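Local structure of A-type flavoprotein (Giardia intestinalis, 2Q9U) at residues I46-P51 against G139-K144; P15-V20 against N42-D47. The protein probably scavenges dioxygen, reducing it at a non-haem diiron centre with electrons delivered through bound flavin mononucleotide. All blocks are in the same frame, centred on the assembly; numbering follows the deposited sequence.

Overall arrangement
Both contacts belong to the metallo-beta-lactamase-like part of the chain, away from the FMN sites, and their centres lie about 11 Å apart. Along the sequence the order is 15-20, 42-47, 46-51, 139-144, so strand 39-46 runs through interaction 2 and its last residue, Ile-46, opens interaction 1; Ile-46 and Asp-47 serve both. Interaction 2 joins neighbouring strands within the seven-stranded sheet, whereas interaction 1 links the turn after strand 39-46 to the six-stranded sheet. Arg-141 connects the two directly, its NH2 lying 3.2 Å from Pro-15 O, a probable hydrogen bond. Interaction 1 thus joins the end of a strand pair in one sheet of the sandwich to the other.

Interaction 1 (I46-P51 against G139-K144); sequences IDDECP and GKRTLK
Asp-48 supplies most of the polar evidence, because both of its carboxylate oxygens meet consecutive backbone amides of the other loop. Asp-48 OD1 accepts Lys-140 N at 2.9 Å on its syn lone pair, and Asp-48 OD2 accepts Arg-141 N, also at 2.9 Å and also syn. The anti lone pair of Asp-48 OD1 receives Glu-49 N at 2.8 Å, so this oxygen is held from two directions and the carboxylate's rotation is fixed.

The charged component is a salt bridge from Asp-48 OD2 to Arg-141 NH1, 3.0 Å long. As a hydrogen bond it is weak, although OD2 sits near the guanidinium plane at its edge; the two flat groups are almost perpendicular, 86° apart. Arg-141 NH1 also donates to Asp-47 O over 3.3 Å, approaching from above the carbonyl plane by 53°. Water 1 links the same carbonyl to Arg-141 NH2.

Side chains also pack on the backbone of Gly-139: its CA comes within 3.4 Å of Asp-48 OD1, with Glu-49 alongside. At its phi of 136° a CB would jam against the preceding carbonyl O and collide with Asp-48 OD1 and Glu-49 CB, so the position suits glycine.

The apolar contact centres on Ile-46. Its CG2, anti to its own backbone N, lies over one face of the guanidinium and meets Arg-141 CD at 3.7 Å, while Ile-46 CD1 lies 4.4 Å from Leu-143 CD2.

Two beta-hairpin turns meet here: residues 47-51 connect antiparallel strands 39-46 and 52-54, while the turn at residues 138-141 joins strands 136-137 and 142-147 of the facing sheet. Arg-141 NE forms a further salt bridge with Asp-164, and Leu-143 touches Val-82 of strand 80-82 and Thr-159 and Cys-161 of strand 157-161.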
# COMPACT_ATOMS: atom_id res chain seq x y z
N ILE A 46 0.88 14.29 37.94
CA ILE A 46 1.61 14.28 39.21
C ILE A 46 0.64 14.62 40.35
O ILE A 46 0.08 15.72 40.41
CB ILE A 46 2.80 15.25 39.23
CG1 ILE A 46 3.71 14.98 38.03
CG2 ILE A 46 3.59 15.11 40.58
CD1 ILE A 46 4.70 16.10 37.75
N ASP A 47 0.46 13.66 41.25
CA ASP A 47 -0.44 13.82 42.39
C ASP A 47 0.32 14.58 43.47
O ASP A 47 1.05 13.98 44.26
CB ASP A 47 -0.86 12.43 42.91
CG ASP A 47 -1.75 12.50 44.14
OD1 ASP A 47 -2.17 13.61 44.53
OD2 ASP A 47 -2.03 11.41 44.71
N ASP A 48 0.17 15.90 43.51
CA ASP A 48 0.83 16.69 44.54
C ASP A 48 -0.14 17.78 45.05
O ASP A 48 -1.32 17.81 44.65
CB ASP A 48 2.15 17.29 44.03
CG ASP A 48 3.22 17.39 45.12
OD1 ASP A 48 2.87 17.57 46.32
OD2 ASP A 48 4.41 17.28 44.77
N GLU A 49 0.35 18.65 45.92
CA GLU A 49 -0.50 19.71 46.49
C GLU A 49 -1.05 20.62 45.40
O GLU A 49 -2.19 21.09 45.48
CB GLU A 49 0.30 20.51 47.54
CG GLU A 49 0.63 19.66 48.79
CD GLU A 49 1.66 20.33 49.70
OE1 GLU A 49 1.78 21.58 49.67
OE2 GLU A 49 2.35 19.59 50.45
N CYS A 50 -0.25 20.83 44.35
CA CYS A 50 -0.69 21.51 43.14
C CYS A 50 -0.74 20.46 42.03
O CYS A 50 0.30 20.16 41.44
CB CYS A 50 0.34 22.57 42.74
SG CYS A 50 0.59 23.88 43.95
N PRO A 51 -1.92 19.86 41.79
CA PRO A 51 -1.99 18.74 40.85
C PRO A 51 -1.55 19.19 39.46
O PRO A 51 -1.99 20.24 38.97
CB PRO A 51 -3.48 18.35 40.88
CG PRO A 51 -3.97 18.80 42.26
CD PRO A 51 -3.24 20.15 42.38
N GLY A 139 4.35 21.30 45.61
CA GLY A 139 4.00 20.71 46.92
C GLY A 139 5.22 20.07 47.54
O GLY A 139 6.19 20.75 47.87
N LYS A 140 5.16 18.75 47.71
CA LYS A 140 6.33 17.96 48.09
C LYS A 140 7.41 18.04 47.02
O LYS A 140 8.61 17.99 47.33
CB LYS A 140 5.94 16.49 48.35
CG LYS A 140 4.89 16.36 49.43
CD LYS A 140 5.17 15.19 50.37
CE LYS A 140 4.90 15.60 51.82
NZ LYS A 140 5.84 16.70 52.26
N ARG A 141 6.99 18.19 45.77
CA ARG A 141 7.93 18.21 44.64
C ARG A 141 8.18 19.63 44.14
O ARG A 141 7.39 20.54 44.37
CB ARG A 141 7.43 17.31 43.49
CG ARG A 141 7.26 15.83 43.87
CD ARG A 141 6.63 15.03 42.72
NE ARG A 141 6.22 13.66 43.08
CZ ARG A 141 5.09 13.37 43.71
NH1 ARG A 141 4.28 14.33 44.15
NH2 ARG A 141 4.77 12.09 43.96
N THR A 142 9.32 19.81 43.49
CA THR A 142 9.56 20.99 42.67
C THR A 142 9.88 20.54 41.24
O THR A 142 10.25 19.38 41.01
CB THR A 142 10.71 21.84 43.20
OG1 THR A 142 11.94 21.11 43.13
CG2 THR A 142 10.44 22.28 44.66
N LEU A 143 9.72 21.46 40.30
CA LEU A 143 10.03 21.20 38.89
C LEU A 143 10.97 22.25 38.34
O LEU A 143 10.80 23.47 38.60
CB LEU A 143 8.75 21.20 38.06
CG LEU A 143 7.68 20.16 38.39
CD1 LEU A 143 6.48 20.36 37.49
CD2 LEU A 143 8.24 18.74 38.25
N LYS A 144 11.98 21.78 37.59
CA LYS A 144 12.94 22.61 36.86
C LYS A 144 12.73 22.38 35.35
O LYS A 144 12.15 21.36 34.93
CB LYS A 144 14.38 22.23 37.22
CG LYS A 144 14.64 22.20 38.73
CD LYS A 144 14.76 23.60 39.32
CE LYS A 144 16.13 24.21 39.05
NZ LYS A 144 16.01 25.13 37.92
O HOH W 1 2.49 11.98 45.52

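Interaction 2 (P15-V20 against N42-D47); sequences PGVYWV and NSYFID
Gly-16, at positive phi, begins the pairing: its O takes Asp-47 N in a nearly straight bond of 2.8 Å (172°), within the carbonyl plane. Val-17 faces Ile-46 as a non-hydrogen-bonded pair, its CG1 reaching Tyr-44 CB at 4.3 Å. Tyr-18 and Phe-45 form the hydrogen-bonded pair, N to O both ways at 2.8 Å. Their rings lie side by side, Tyr-18 CD1 at the edge of the Phe-45 ring, 3.9 Å from CD2, while water 2 joins Tyr-18 OH to Asp-47 OD2. This antiparallel pair belongs to one sheet of the metallo-beta-lactamase sandwich: Tyr-18 and Phe-45 face helix 62-72, and on the other face Tyr-44 OH reaches Ser-228 O of the second sheet. Trp-19, its CG anti to the backbone N, turns an edge toward the Tyr-44 face, with planes at 73°. Trp-19 NE1, in the indole plane, donates to Asn-42 OD1 at 2.9 Å (176°), reaching it from above the amide plane; OD1 also bonds Ser-40 OG, and the Asn-42 side chain is about 9 Å from the mu-oxo-diiron. Val-20 N closes the ladder on Ser-43 O at 2.9 Å, while its CG1 packs 4.0 Å from Phe-45 CB.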
# COMPACT_ATOMS: atom_id res chain seq x y z
N PRO A 15 5.70 6.26 42.35
CA PRO A 15 4.81 6.85 43.36
C PRO A 15 4.35 8.27 43.03
O PRO A 15 5.18 9.16 42.84
CB PRO A 15 5.64 6.81 44.65
CG PRO A 15 6.50 5.54 44.45
CD PRO A 15 6.90 5.65 42.97
N GLY A 16 3.04 8.40 42.87
CA GLY A 16 2.37 9.68 42.64
C GLY A 16 2.47 10.21 41.21
O GLY A 16 2.08 11.35 40.98
N VAL A 17 3.01 9.42 40.27
CA VAL A 17 3.14 9.86 38.85
C VAL A 17 2.42 8.85 37.96
O VAL A 17 2.76 7.67 37.96
CB VAL A 17 4.62 10.10 38.40
CG1 VAL A 17 4.70 10.65 36.95
CG2 VAL A 17 5.39 11.07 39.37
N TYR A 18 1.40 9.33 37.26
CA TYR A 18 0.49 8.47 36.51
C TYR A 18 0.59 8.74 35.03
O TYR A 18 0.66 9.90 34.61
CB TYR A 18 -0.96 8.70 36.96
CG TYR A 18 -1.24 8.33 38.40
CD1 TYR A 18 -0.80 9.14 39.45
CD2 TYR A 18 -1.96 7.19 38.71
CE1 TYR A 18 -1.07 8.79 40.80
CE2 TYR A 18 -2.24 6.83 40.06
CZ TYR A 18 -1.79 7.65 41.08
OH TYR A 18 -2.05 7.34 42.40
N TRP A 19 0.58 7.67 34.24
CA TRP A 19 0.47 7.80 32.78
C TRP A 19 -0.96 8.10 32.42
O TRP A 19 -1.88 7.34 32.75
CB TRP A 19 0.96 6.52 32.10
CG TRP A 19 0.93 6.53 30.62
CD1 TRP A 19 1.91 6.98 29.78
CD2 TRP A 19 -0.14 6.05 29.79
NE1 TRP A 19 1.52 6.80 28.47
CE2 TRP A 19 0.27 6.23 28.45
CE3 TRP A 19 -1.39 5.47 30.06
CZ2 TRP A 19 -0.53 5.85 27.36
CZ3 TRP A 19 -2.20 5.09 28.97
CH2 TRP A 19 -1.76 5.28 27.64
N VAL A 20 -1.15 9.24 31.74
CA VAL A 20 -2.48 9.63 31.29
C VAL A 20 -2.45 9.95 29.76
O VAL A 20 -3.23 10.75 29.27
CB VAL A 20 -3.04 10.82 32.10
CG1 VAL A 20 -3.32 10.39 33.58
CG2 VAL A 20 -2.12 12.06 32.00
N ASN A 42 2.55 10.34 25.23
CA ASN A 42 2.55 10.15 26.66
C ASN A 42 2.41 11.50 27.34
O ASN A 42 3.10 12.46 26.99
CB ASN A 42 3.83 9.46 27.10
CG ASN A 42 4.05 8.12 26.40
OD1 ASN A 42 3.11 7.38 26.07
ND2 ASN A 42 5.32 7.80 26.17
N SER A 43 1.48 11.55 28.30
CA SER A 43 1.24 12.71 29.15
C SER A 43 1.25 12.14 30.56
O SER A 43 0.94 10.98 30.73
CB SER A 43 -0.15 13.28 28.86
OG SER A 43 -0.48 14.30 29.81
N TYR A 44 1.58 12.96 31.56
CA TYR A 44 1.73 12.43 32.92
C TYR A 44 0.98 13.29 33.92
O TYR A 44 0.95 14.50 33.77
CB TYR A 44 3.21 12.35 33.32
CG TYR A 44 3.96 11.42 32.38
CD1 TYR A 44 3.91 10.03 32.57
CD2 TYR A 44 4.62 11.92 31.26
CE1 TYR A 44 4.57 9.16 31.67
CE2 TYR A 44 5.27 11.07 30.36
CZ TYR A 44 5.23 9.69 30.58
OH TYR A 44 5.89 8.85 29.69
N PHE A 45 0.38 12.65 34.93
CA PHE A 45 -0.26 13.37 36.01
C PHE A 45 0.52 13.18 37.30
O PHE A 45 0.79 12.04 37.69
CB PHE A 45 -1.71 12.92 36.18
CG PHE A 45 -2.33 13.44 37.46
CD1 PHE A 45 -2.78 14.76 37.54
CD2 PHE A 45 -2.37 12.63 38.60
CE1 PHE A 45 -3.30 15.26 38.75
CE2 PHE A 45 -2.89 13.12 39.80
CZ PHE A 45 -3.38 14.42 39.87
N ILE A 46 0.88 14.29 37.94
CA ILE A 46 1.61 14.28 39.21
C ILE A 46 0.64 14.62 40.35
O ILE A 46 0.08 15.72 40.41
CB ILE A 46 2.80 15.25 39.23
CG1 ILE A 46 3.71 14.98 38.03
CG2 ILE A 46 3.59 15.11 40.58
CD1 ILE A 46 4.70 16.10 37.75
N ASP A 47 0.46 13.66 41.25
CA ASP A 47 -0.44 13.82 42.39
C ASP A 47 0.32 14.58 43.47
O ASP A 47 1.05 13.98 44.26
CB ASP A 47 -0.86 12.43 42.91
CG ASP A 47 -1.75 12.50 44.14
OD1 ASP A 47 -2.17 13.61 44.53
OD2 ASP A 47 -2.03 11.41 44.71
O HOH W 2 -0.81 9.14 44.20